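Local coordinates for ABC-type branched-chain amino acid transport systems periplasmic component-like protein (Thermomonospora curvata, PDB 4N03) that probably binds fatty acids outside the membrane and hands them to an ABC transporter as its substrate-binding component, a member of the leucine-binding protein family, at residues G19-K24 and C71-E76; Q55-Y60 and G316-V321; I372-E377 and V384-A389. All coordinates share one frame; numbering follows the deposited sequence.

Interaction 1 (G19-K24 and C71-E76)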
ATOM      1  N   GLY A  19     -31.150 -14.027   7.387  1.00 16.29           N
ATOM      2  CA  GLY A  19     -31.943 -12.864   7.673  1.00 16.59           C
ATOM      3  C   GLY A  19     -33.322 -12.980   7.098  1.00 15.50           C
ATOM      4  O   GLY A  19     -33.655 -13.849   6.321  1.00 15.85           O
ATOM      5  N   PRO A  20     -34.167 -12.010   7.456  1.00 17.49           N
ATOM      6  CA  PRO A  20     -35.554 -12.083   6.989  1.00 19.05           C
ATOM      7  C   PRO A  20     -35.738 -11.815   5.516  1.00 16.83           C
ATOM      8  O   PRO A  20     -36.829 -12.030   5.001  1.00 21.03           O
ATOM      9  CB  PRO A  20     -36.270 -11.001   7.796  1.00 20.86           C
ATOM     10  CG  PRO A  20     -35.241 -10.100   8.300  1.00 23.07           C
ATOM     11  CD  PRO A  20     -33.969 -10.936   8.432  1.00 19.21           C
ATOM     12  N   ASP A  21     -34.688 -11.323   4.853  1.00 16.56           N
ATOM     13  CA  ASP A  21     -34.674 -11.191   3.427  1.00 16.27           C
ATOM     14  C   ASP A  21     -34.135 -12.454   2.728  1.00 16.10           C
ATOM     15  O   ASP A  21     -33.921 -12.424   1.528  1.00 17.54           O
ATOM     16  CB  ASP A  21     -33.879  -9.937   3.009  1.00 15.22           C
ATOM     17  CG  ASP A  21     -32.456  -9.964   3.481  1.00 14.59           C
ATOM     18  OD1 ASP A  21     -32.022 -10.889   4.232  1.00 15.70           O
ATOM     19  OD2 ASP A  21     -31.750  -9.011   3.080  1.00 15.11           O
ATOM     20  N   GLY A  22     -33.911 -13.530   3.487  1.00 15.22           N
ATOM     21  CA  GLY A  22     -33.342 -14.776   2.930  1.00 15.30           C
ATOM     22  C   GLY A  22     -31.827 -14.780   2.691  1.00 14.30           C
ATOM     23  O   GLY A  22     -31.288 -15.745   2.119  1.00 16.44           O
ATOM     24  N   VAL A  23     -31.139 -13.760   3.154  1.00 14.38           N
ATOM     25  CA  VAL A  23     -29.708 -13.658   2.963  1.00 13.87           C
ATOM     26  C   VAL A  23     -28.995 -14.338   4.118  1.00 13.08           C
ATOM     27  O   VAL A  23     -29.224 -14.059   5.279  1.00 14.64           O
ATOM     28  CB  VAL A  23     -29.283 -12.178   2.815  1.00 13.51           C
ATOM     29  CG1 VAL A  23     -27.770 -12.061   2.795  1.00 14.77           C
ATOM     30  CG2 VAL A  23     -29.952 -11.544   1.608  1.00 15.02           C
ATOM     31  N   LYS A  24     -28.086 -15.260   3.771  1.00 13.37           N
ATOM     32  CA  LYS A  24     -27.268 -15.912   4.776  0.60 13.57           C
ATOM     33  C   LYS A  24     -26.303 -14.911   5.414  1.00 13.02           C
ATOM     34  O   LYS A  24     -25.737 -14.071   4.741  1.00 14.33           O
ATOM     35  CB  LYS A  24     -26.482 -17.077   4.166  0.60 14.97           C
ATOM     36  CG  LYS A  24     -27.324 -18.239   3.664  0.60 18.41           C
ATOM     37  CD  LYS A  24     -26.472 -19.223   2.866  0.60 23.29           C
ATOM     38  CE  LYS A  24     -27.278 -20.341   2.237  0.60 27.74           C
ATOM     39  NZ  LYS A  24     -26.513 -20.882   1.084  0.60 33.17           N
ATOM     40  N   CYS A  71     -27.655  -4.663   0.558  1.00 18.82           N
ATOM     41  CA  CYS A  71     -28.617  -5.702   0.957  1.00 20.92           C
ATOM     42  C   CYS A  71     -29.490  -5.121   2.108  1.00 18.37           C
ATOM     43  O   CYS A  71     -29.895  -5.850   2.998  1.00 18.85           O
ATOM     44  CB  CYS A  71     -27.830  -7.051   1.291  1.00 21.88           C
ATOM     45  SG  CYS A  71     -28.305  -8.418   0.182  1.00 32.17           S
ATOM     46  N   GLY A  72     -29.746  -3.796   2.105  1.00 16.60           N
ATOM     47  CA  GLY A  72     -30.485  -3.123   3.159  1.00 18.29           C
ATOM     48  C   GLY A  72     -29.818  -3.042   4.521  1.00 20.29           C
ATOM     49  O   GLY A  72     -30.457  -2.700   5.558  1.00 24.43           O
ATOM     50  N   ARG A  73     -28.515  -3.321   4.549  1.00 17.04           N
ATOM     51  CA  ARG A  73     -27.755  -3.335   5.755  1.00 15.19           C
ATOM     52  C   ARG A  73     -26.712  -2.208   5.744  1.00 15.03           C
ATOM     53  O   ARG A  73     -26.066  -1.919   4.735  1.00 18.78           O
ATOM     54  CB  ARG A  73     -27.049  -4.687   5.899  1.00 15.76           C
ATOM     55  CG  ARG A  73     -28.034  -5.831   6.155  1.00 14.08           C
ATOM     56  CD  ARG A  73     -27.350  -7.183   6.009  1.00 14.41           C
ATOM     57  NE  ARG A  73     -28.214  -8.304   6.305  1.00 15.05           N
ATOM     58  CZ  ARG A  73     -29.135  -8.789   5.487  1.00 14.31           C
ATOM     59  NH1 ARG A  73     -29.321  -8.305   4.298  1.00 14.31           N
ATOM     60  NH2 ARG A  73     -29.836  -9.843   5.870  1.00 14.63           N
ATOM     61  N   THR A  74     -26.580  -1.576   6.898  1.00 17.11           N
ATOM     62  CA  THR A  74     -25.613  -0.494   7.080  0.60 17.31           C
ATOM     63  C   THR A  74     -24.225  -1.070   7.333  1.00 15.23           C
ATOM     64  O   THR A  74     -24.090  -1.966   8.115  1.00 17.58           O
ATOM     65  CB  THR A  74     -26.008   0.427   8.261  0.60 20.14           C
ATOM     66  OG1 THR A  74     -25.904  -0.274   9.506  0.60 24.84           O
ATOM     67  CG2 THR A  74     -27.392   0.912   8.148  0.60 21.79           C
ATOM     68  N   ILE A  75     -23.233  -0.463   6.716  1.00 16.23           N
ATOM     69  CA  ILE A  75     -21.843  -0.873   6.942  1.00 15.19           C
ATOM     70  C   ILE A  75     -21.302  -0.112   8.149  1.00 16.88           C
ATOM     71  O   ILE A  75     -21.409   1.123   8.206  1.00 18.89           O
ATOM     72  CB  ILE A  75     -20.983  -0.590   5.697  1.00 17.60           C
ATOM     73  CG1 ILE A  75     -21.454  -1.460   4.532  1.00 18.24           C
ATOM     74  CG2 ILE A  75     -19.510  -0.848   6.005  1.00 16.75           C
ATOM     75  CD1 ILE A  75     -20.759  -1.185   3.222  1.00 20.55           C
ATOM     76  N   GLU A  76     -20.759  -0.833   9.127  1.00 16.52           N
ATOM     77  CA  GLU A  76     -20.116  -0.288  10.324  0.60 17.67           C
ATOM     78  C   GLU A  76     -18.675  -0.782  10.350  1.00 17.68           C
ATOM     79  O   GLU A  76     -18.451  -1.990  10.492  1.00 19.74           O
ATOM     80  CB  GLU A  76     -20.805  -0.835  11.590  0.60 20.75           C
ATOM     81  CG  GLU A  76     -20.164  -0.480  12.938  0.60 23.02           C
ATOM     82  CD  GLU A  76     -20.765  -1.244  14.115  0.60 30.26           C
ATOM     83  OE1 GLU A  76     -21.999  -1.439  14.140  0.60 42.53           O
ATOM     84  OE2 GLU A  76     -20.011  -1.642  15.029  0.60 36.84           O
TER
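V23 and C71 mark the nearest backbone approach, their CA atoms 8.3 Å apart, where the type I turn G19-G22 faces the loop that leads into strand 74-81. This separation leaves most of the bridging to side chains. D21 and R73 reach toward each other tip to tip in an end-on salt bridge with one guanidinium nitrogen on each carboxylate oxygen. R73 NH2 donates to D21 OD1 at 2.9 Å in an almost straight bond (174°), with the oxygen in the guanidinium plane. R73 NH1 meets the syn lone pair of D21 OD2 at 2.8 Å. The fork is twisted, because the two planes stand 36° apart. D21 OD1 accepts a second bond, from V23 N at 3.2 Å, on the face of the carboxylate opposite R73 NH2; this Asx turn ties the acid to its own loop. An alanine in place of D21 would probably leave R73 NH1 and NH2 without their carboxylate mate and V23 N without its turn acceptor. V23 works in two directions: CG1 lies over one face of the guanidinium, while CG2 packs on C71 SG at 3.8 Å. The R73 chain runs extended from CG to NE and is gripped at its head from several sides, with NE bonded to the carbonyl of T30 and NH2 also to Q25 OE1. L334 of strand 333-334 packs against V23, C71 and R73 alike. The salt bridge and V23 thus fasten the N-terminal arm to the loop before strand 74-81, an outermost strand of the four-stranded parallel sheet, while the C71-C329 disulfide separately ties that loop to helix 309-330. The bidentate bond and NE's carbonyl partner probably fix the guanidinium's rotation.

Interaction 2 (Q55-Y60 and G316-V321); sequences QAQQLY and GGASIV
Y60 and A318 form the apolar centre of a helix-helix packing in the periplasmic binding protein fold, where helix 47-66 lies against helix 309-330. The axes of 55-60 and 316-321 approach to 8.4 Å and cross at -43°. Such closeness rests on small residues: Y60 CB touches A318 CB at 3.4 Å, a tight contact, and G317 leaves room for the amide of Q57 beside the backbone. CG of Y60 is anti to the backbone N (chi1 -160°), and one face of the ring rests on the backbone of the second helix, with S319 N above the ring centre and A318 C toward the rim. S319 CA comes to 3.5 Å from Y60 CZ, and Y315 meets the same ring edge-to-face.

No direct hydrogen bond crosses between the segments. Q57 NE2 comes to 3.6 Å from A318 N without bonding to it; the amide spends its bonds elsewhere, NE2 on the carbonyl of P104 and OE1 on the hydroxyl of Y61, which anchors the group between helix and sheet.

Water completes the polar edge. One molecule is hydrogen-bonded to Y60 OH (2.8 Å) and donates to the carbonyl oxygen of S319, which also accepts from S323 OG. A second, in the plane of the Y60 ring at its edge, is hydrogen-bonded to Y60 OH at 3.2 Å and to S319 OG at 2.6 Å.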
ATOM      1  N   GLN A  55      -9.838   7.085   7.088  1.00 11.53           N
ATOM      2  CA  GLN A  55     -10.856   8.080   6.827  1.00 11.47           C
ATOM      3  C   GLN A  55     -11.436   7.954   5.464  1.00 12.13           C
ATOM      4  O   GLN A  55     -12.647   8.190   5.268  1.00 12.70           O
ATOM      5  CB  GLN A  55     -10.288   9.504   7.057  1.00 12.55           C
ATOM      6  CG  GLN A  55     -10.086   9.773   8.537  1.00 13.24           C
ATOM      7  CD  GLN A  55      -9.721  11.202   8.902  1.00 13.38           C
ATOM      8  OE1 GLN A  55      -9.878  11.591  10.071  1.00 16.93           O
ATOM      9  NE2 GLN A  55      -9.211  11.961   7.977  1.00 14.62           N
ATOM     10  N   ALA A  56     -10.633   7.602   4.457  1.00 11.65           N
ATOM     11  CA  ALA A  56     -11.157   7.411   3.134  1.00 11.51           C
ATOM     12  C   ALA A  56     -12.098   6.235   3.021  1.00 12.61           C
ATOM     13  O   ALA A  56     -13.107   6.295   2.307  1.00 12.92           O
ATOM     14  CB  ALA A  56     -10.055   7.322   2.086  1.00 12.16           C
ATOM     15  N   GLN A  57     -11.797   5.165   3.754  1.00 11.68           N
ATOM     16  CA  GLN A  57     -12.714   4.021   3.847  1.00 12.37           C
ATOM     17  C   GLN A  57     -14.034   4.484   4.497  1.00 12.52           C
ATOM     18  O   GLN A  57     -15.090   4.126   3.991  1.00 13.86           O
ATOM     19  CB  GLN A  57     -12.105   2.883   4.667  1.00 12.41           C
ATOM     20  CG  GLN A  57     -10.944   2.173   3.968  1.00 12.14           C
ATOM     21  CD  GLN A  57     -11.058   0.685   3.952  1.00 11.19           C
ATOM     22  OE1 GLN A  57     -11.833   0.072   4.668  1.00 11.46           O
ATOM     23  NE2 GLN A  57     -10.214   0.055   3.128  1.00 12.34           N
ATOM     24  N   GLN A  58     -13.951   5.216   5.594  1.00 13.38           N
ATOM     25  CA  GLN A  58     -15.174   5.673   6.268  0.60 15.02           C
ATOM     26  C   GLN A  58     -16.005   6.595   5.300  1.00 14.24           C
ATOM     27  O   GLN A  58     -17.251   6.522   5.289  1.00 15.44           O
ATOM     28  CB  GLN A  58     -14.894   6.306   7.673  0.60 18.13           C
ATOM     29  CG  GLN A  58     -14.175   5.468   8.782  0.60 18.20           C
ATOM     30  CD  GLN A  58     -14.968   4.346   9.530  0.60 18.65           C
ATOM     31  OE1 GLN A  58     -16.191   4.291   9.517  0.60 25.58           O
ATOM     32  NE2 GLN A  58     -14.236   3.445  10.202  0.60 21.50           N
ATOM     33  N   LEU A  59     -15.354   7.412   4.508  1.00 13.83           N
ATOM     34  CA  LEU A  59     -16.042   8.226   3.529  1.00 15.35           C
ATOM     35  C   LEU A  59     -16.822   7.370   2.548  1.00 14.51           C
ATOM     36  O   LEU A  59     -18.029   7.618   2.301  1.00 15.59           O
ATOM     37  CB  LEU A  59     -15.031   9.086   2.769  1.00 15.48           C
ATOM     38  CG  LEU A  59     -15.639   9.958   1.659  1.00 16.06           C
ATOM     39  CD1 LEU A  59     -16.620  10.999   2.108  1.00 18.87           C
ATOM     40  CD2 LEU A  59     -14.520  10.593   0.852  1.00 17.54           C
ATOM     41  N   TYR A  60     -16.170   6.352   2.006  1.00 13.95           N
ATOM     42  CA  TYR A  60     -16.829   5.449   1.075  1.00 14.31           C
ATOM     43  C   TYR A  60     -18.061   4.776   1.752  1.00 14.70           C
ATOM     44  O   TYR A  60     -19.150   4.723   1.185  1.00 15.51           O
ATOM     45  CB  TYR A  60     -15.823   4.373   0.570  1.00 13.26           C
ATOM     46  CG  TYR A  60     -16.265   3.708  -0.716  1.00 13.95           C
ATOM     47  CD1 TYR A  60     -17.261   2.722  -0.726  1.00 15.15           C
ATOM     48  CD2 TYR A  60     -15.714   4.066  -1.931  1.00 15.13           C
ATOM     49  CE1 TYR A  60     -17.684   2.157  -1.933  1.00 14.55           C
ATOM     50  CE2 TYR A  60     -16.133   3.536  -3.115  1.00 17.02           C
ATOM     51  CZ  TYR A  60     -17.106   2.551  -3.114  1.00 17.00           C
ATOM     52  OH  TYR A  60     -17.524   2.043  -4.309  1.00 20.05           O
ATOM     53  N   GLY A 316     -10.135   3.107  -2.563  1.00 11.72           N
ATOM     54  CA  GLY A 316     -10.088   1.927  -3.405  1.00 12.93           C
ATOM     55  C   GLY A 316     -10.345   0.637  -2.673  1.00 11.98           C
ATOM     56  O   GLY A 316     -11.014  -0.251  -3.225  1.00 13.04           O
ATOM     57  N   GLY A 317      -9.808   0.482  -1.473  1.00 11.21           N
ATOM     58  CA  GLY A 317     -10.053  -0.750  -0.729  1.00 11.54           C
ATOM     59  C   GLY A 317     -11.503  -0.906  -0.348  1.00 10.32           C
ATOM     60  O   GLY A 317     -12.104  -1.976  -0.418  1.00 10.43           O
ATOM     61  N   ALA A 318     -12.137   0.214   0.069  1.00 10.64           N
ATOM     62  CA  ALA A 318     -13.553   0.217   0.372  1.00 10.95           C
ATOM     63  C   ALA A 318     -14.360  -0.152  -0.884  1.00 11.27           C
ATOM     64  O   ALA A 318     -15.327  -0.908  -0.809  1.00 12.40           O
ATOM     65  CB  ALA A 318     -13.971   1.553   0.942  1.00 11.22           C
ATOM     66  N   SER A 319     -13.977   0.383  -2.014  1.00 12.86           N
ATOM     67  CA  SER A 319     -14.653   0.083  -3.267  1.00 13.58           C
ATOM     68  C   SER A 319     -14.597  -1.436  -3.541  1.00 13.07           C
ATOM     69  O   SER A 319     -15.578  -2.058  -3.950  1.00 14.18           O
ATOM     70  CB  SER A 319     -13.981   0.821  -4.403  1.00 16.72           C
ATOM     71  OG  SER A 319     -14.597   0.514  -5.631  1.00 21.68           O
ATOM     72  N   ILE A 320     -13.440  -2.067  -3.319  1.00 11.92           N
ATOM     73  CA  ILE A 320     -13.262  -3.510  -3.533  1.00 11.66           C
ATOM     74  C   ILE A 320     -14.199  -4.298  -2.633  1.00 11.48           C
ATOM     75  O   ILE A 320     -14.906  -5.215  -3.094  1.00 11.54           O
ATOM     76  CB  ILE A 320     -11.791  -3.937  -3.306  1.00 12.14           C
ATOM     77  CG1 ILE A 320     -10.897  -3.366  -4.400  1.00 13.23           C
ATOM     78  CG2 ILE A 320     -11.703  -5.471  -3.278  1.00 12.76           C
ATOM     79  CD1 ILE A 320      -9.422  -3.450  -4.073  1.00 15.02           C
ATOM     80  N   VAL A 321     -14.206  -4.028  -1.328  1.00 11.13           N
ATOM     81  CA  VAL A 321     -15.024  -4.807  -0.440  1.00 11.01           C
ATOM     82  C   VAL A 321     -16.521  -4.610  -0.721  1.00 11.82           C
ATOM     83  O   VAL A 321     -17.318  -5.540  -0.654  1.00 12.11           O
ATOM     84  CB  VAL A 321     -14.670  -4.592   1.053  1.00 11.13           C
ATOM     85  CG1 VAL A 321     -15.201  -3.266   1.605  1.00 11.12           C
ATOM     86  CG2 VAL A 321     -15.203  -5.759   1.862  1.00 12.17           C
TER
HETATM   87  O   HOH W   1     -17.922  -0.614  -4.937  1.00 22.69           O
HETATM   88  O   HOH W   2     -15.610   2.603  -6.861  1.00 31.77           O

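Interaction 3 (I372-E377 and V384-A389)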
ATOM      1  N   ILE A 372       6.126   6.174 -11.501  1.00  9.05           N
ATOM      2  CA  ILE A 372       7.149   6.898 -10.735  1.00  9.12           C
ATOM      3  C   ILE A 372       6.507   8.267 -10.411  1.00  9.39           C
ATOM      4  O   ILE A 372       6.069   8.963 -11.341  1.00  9.99           O
ATOM      5  CB  ILE A 372       8.454   7.103 -11.493  1.00  9.48           C
ATOM      6  CG1 ILE A 372       9.013   5.792 -11.995  1.00  9.92           C
ATOM      7  CG2 ILE A 372       9.438   7.877 -10.601  1.00 10.86           C
ATOM      8  CD1 ILE A 372       9.388   4.794 -10.927  1.00 12.13           C
ATOM      9  N   ILE A 373       6.478   8.640  -9.153  1.00  8.83           N
ATOM     10  CA  ILE A 373       5.944   9.908  -8.704  0.70  9.13           C
ATOM     11  C   ILE A 373       7.038  10.675  -7.989  1.00  9.78           C
ATOM     12  O   ILE A 373       8.059  10.120  -7.584  1.00 10.40           O
ATOM     13  CB  ILE A 373       4.643   9.750  -7.860  0.70 11.65           C
ATOM     14  CG1 ILE A 373       4.915   9.233  -6.486  0.70 12.49           C
ATOM     15  CG2 ILE A 373       3.617   8.920  -8.613  0.70 12.55           C
ATOM     16  CD1 ILE A 373       3.703   9.191  -5.619  0.70 13.18           C
ATOM     17  N   LYS A 374       6.819  11.969  -7.773  1.00  9.95           N
ATOM     18  CA  LYS A 374       7.709  12.747  -6.916  1.00  9.95           C
ATOM     19  C   LYS A 374       6.864  13.659  -6.027  1.00  9.60           C
ATOM     20  O   LYS A 374       5.765  14.142  -6.425  1.00 10.58           O
ATOM     21  CB  LYS A 374       8.701  13.577  -7.695  1.00 10.62           C
ATOM     22  CG  LYS A 374       8.031  14.654  -8.542  1.00 11.38           C
ATOM     23  CD  LYS A 374       9.009  15.494  -9.333  1.00 12.54           C
ATOM     24  CE  LYS A 374       9.877  16.414  -8.481  1.00 13.63           C
ATOM     25  NZ  LYS A 374       9.103  17.467  -7.738  1.00 13.98           N
ATOM     26  N   PRO A 375       7.379  13.976  -4.847  1.00 10.05           N
ATOM     27  CA  PRO A 375       6.798  15.037  -4.031  1.00 10.64           C
ATOM     28  C   PRO A 375       6.727  16.370  -4.767  1.00 10.68           C
ATOM     29  O   PRO A 375       7.641  16.715  -5.511  1.00 11.25           O
ATOM     30  CB  PRO A 375       7.733  15.118  -2.851  1.00 10.28           C
ATOM     31  CG  PRO A 375       8.335  13.777  -2.755  1.00 10.39           C
ATOM     32  CD  PRO A 375       8.536  13.355  -4.179  1.00 11.44           C
ATOM     33  N   ASP A 376       5.639  17.122  -4.537  1.00 10.63           N
ATOM     34  CA  ASP A 376       5.412  18.455  -5.147  0.70 12.48           C
ATOM     35  C   ASP A 376       4.447  19.205  -4.295  1.00 13.40           C
ATOM     36  O   ASP A 376       3.346  18.755  -4.115  1.00 15.01           O
ATOM     37  CB  ASP A 376       4.850  18.262  -6.537  0.70 13.07           C
ATOM     38  CG  ASP A 376       4.815  19.543  -7.370  0.70 14.57           C
ATOM     39  OD1 ASP A 376       4.917  20.671  -6.816  0.70 18.13           O
ATOM     40  OD2 ASP A 376       4.677  19.406  -8.597  0.70 15.43           O
ATOM     41  N   GLU A 377       4.889  20.303  -3.736  1.00 14.85           N
ATOM     42  CA  GLU A 377       4.022  21.062  -2.863  0.60 17.41           C
ATOM     43  C   GLU A 377       2.875  21.758  -3.611  1.00 17.51           C
ATOM     44  O   GLU A 377       1.862  22.102  -3.015  1.00 23.98           O
ATOM     45  CB  GLU A 377       4.861  22.057  -2.069  0.60 20.53           C
ATOM     46  CG  GLU A 377       5.358  23.265  -2.850  0.60 23.69           C
ATOM     47  CD  GLU A 377       6.600  23.038  -3.729  0.60 26.30           C
ATOM     48  OE1 GLU A 377       7.011  21.878  -4.108  0.60 21.88           O
ATOM     49  OE2 GLU A 377       7.194  24.098  -4.032  0.60 28.73           O
ATOM     50  N   VAL A 384       3.212  14.372  -7.804  1.00 11.57           N
ATOM     51  CA  VAL A 384       2.845  14.376  -9.228  0.70 10.68           C
ATOM     52  C   VAL A 384       3.480  13.173  -9.906  1.00  9.91           C
ATOM     53  O   VAL A 384       4.550  12.688  -9.516  1.00 10.45           O
ATOM     54  CB  VAL A 384       3.281  15.659  -9.999  0.70 12.37           C
ATOM     55  CG1 VAL A 384       2.549  16.901  -9.542  0.70 12.67           C
ATOM     56  CG2 VAL A 384       4.754  15.936  -9.940  0.70 12.91           C
ATOM     57  N   ILE A 385       2.836  12.724 -10.965  1.00 10.41           N
ATOM     58  CA  ILE A 385       3.396  11.657 -11.806  1.00 10.54           C
ATOM     59  C   ILE A 385       4.599  12.168 -12.569  1.00 11.23           C
ATOM     60  O   ILE A 385       4.546  13.212 -13.234  1.00 13.83           O
ATOM     61  CB  ILE A 385       2.300  11.158 -12.768  1.00 11.84           C
ATOM     62  CG1 ILE A 385       1.229  10.432 -11.985  1.00 13.04           C
ATOM     63  CG2 ILE A 385       2.901  10.243 -13.833  1.00 12.98           C
ATOM     64  CD1 ILE A 385      -0.040  10.121 -12.776  1.00 14.43           C
ATOM     65  N   VAL A 386       5.697  11.423 -12.488  1.00 10.74           N
ATOM     66  CA  VAL A 386       6.873  11.650 -13.312  1.00 11.12           C
ATOM     67  C   VAL A 386       6.844  10.675 -14.483  1.00 11.80           C
ATOM     68  O   VAL A 386       7.102  11.067 -15.613  1.00 14.75           O
ATOM     69  CB  VAL A 386       8.170  11.483 -12.473  1.00 11.47           C
ATOM     70  CG1 VAL A 386       9.417  11.641 -13.326  1.00 13.61           C
ATOM     71  CG2 VAL A 386       8.158  12.569 -11.403  1.00 13.48           C
ATOM     72  N   GLU A 387       6.522   9.409 -14.209  1.00 11.43           N
ATOM     73  CA  GLU A 387       6.396   8.398 -15.259  1.00 11.14           C
ATOM     74  C   GLU A 387       5.092   7.718 -15.091  1.00 11.30           C
ATOM     75  O   GLU A 387       4.774   7.193 -14.023  1.00 11.50           O
ATOM     76  CB  GLU A 387       7.535   7.385 -15.164  1.00 12.71           C
ATOM     77  CG  GLU A 387       7.716   6.507 -16.375  1.00 14.81           C
ATOM     78  CD  GLU A 387       8.218   7.278 -17.566  1.00 21.00           C
ATOM     79  OE1 GLU A 387       9.124   8.122 -17.407  1.00 22.13           O
ATOM     80  OE2 GLU A 387       7.751   6.985 -18.663  1.00 37.72           O
ATOM     81  N   GLN A 388       4.292   7.721 -16.158  1.00 12.23           N
ATOM     82  CA  GLN A 388       3.013   7.020 -16.140  0.60 12.90           C
ATOM     83  C   GLN A 388       3.259   5.526 -15.913  1.00 12.85           C
ATOM     84  O   GLN A 388       4.317   4.979 -16.231  1.00 13.29           O
ATOM     85  CB  GLN A 388       2.268   7.177 -17.476  0.60 14.28           C
ATOM     86  CG  GLN A 388       1.723   8.582 -17.721  0.60 15.28           C
ATOM     87  CD  GLN A 388       0.626   9.011 -16.740  0.60 16.34           C
ATOM     88  OE1 GLN A 388      -0.058   8.202 -16.111  0.60 23.71           O
ATOM     89  NE2 GLN A 388       0.422  10.291 -16.650  0.60 22.11           N
ATOM     90  N   ALA A 389       2.275   4.858 -15.336  1.00 12.15           N
ATOM     91  CA  ALA A 389       2.447   3.451 -14.956  1.00 11.78           C
ATOM     92  C   ALA A 389       2.923   2.598 -16.104  1.00 11.37           C
ATOM     93  O   ALA A 389       2.388   2.665 -17.201  1.00 13.50           O
ATOM     94  CB  ALA A 389       1.183   2.888 -14.383  1.00 13.32           C
TER
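I372 and the pair V386 and E387 form a classic beta bulge in the antiparallel hairpin of strands 370-375 and 383-390. The single carbonyl I372 O accepts from V386 N at 2.7 Å and from E387 N at 2.9 Å, while I372 N returns a bond to E387 O. Beyond the bulge the register is regular: K374 and V384 exchange two backbone hydrogen bonds, and V384 O also receives a CA-H...O contact from I373 CA at 3.2 Å.

K374 and V384 lie side by side on one face, pointing the same way; K374 CG also meets V386 CG2 at 3.5 Å, the two side chains crossing at about a right angle. D376, whose OD1 accepts from K378 N, packs against V384. At the far end E387 CB packs on I372 CB at 3.8 Å.

Farther out, W158 of helix 148-161 packs on both I372 and V386, and I373 joins strand 275-279 through backbone bonding to I277. Bends at chi3 (-69°), which places CE, and at chi4, which places NZ, bring the lysine end to P375 O (NZ to O 2.8 Å); NZ also bonds to the carbonyl of V272. Two carbonyls thus hold the ammonium, which probably polarises both of them and keeps the lysine stem beside V384 and against V386 CG2, while the doubly used I372 O pins the chain where it turns its corner.

Interactions 1 and 2 belong to the same half of the molecule, their centres about 19 Å apart, and interleave along the chain: helix 47-66 runs on toward strand 74-81, and helix 309-330, which packs in interaction 2, also carries C329, the disulfide mate of C71 in interaction 1. Interaction 3 follows both in sequence and closes the edge of the other, mixed sheet, about 42 Å centre to centre from interaction 1 on the opposite side of the chain's centre and about 23 Å between centres from interaction 2. Bound palmitic acid lies about 9 Å from G317 and about 8 Å from the I373 side chain, consistent with a ligand held between two lobes.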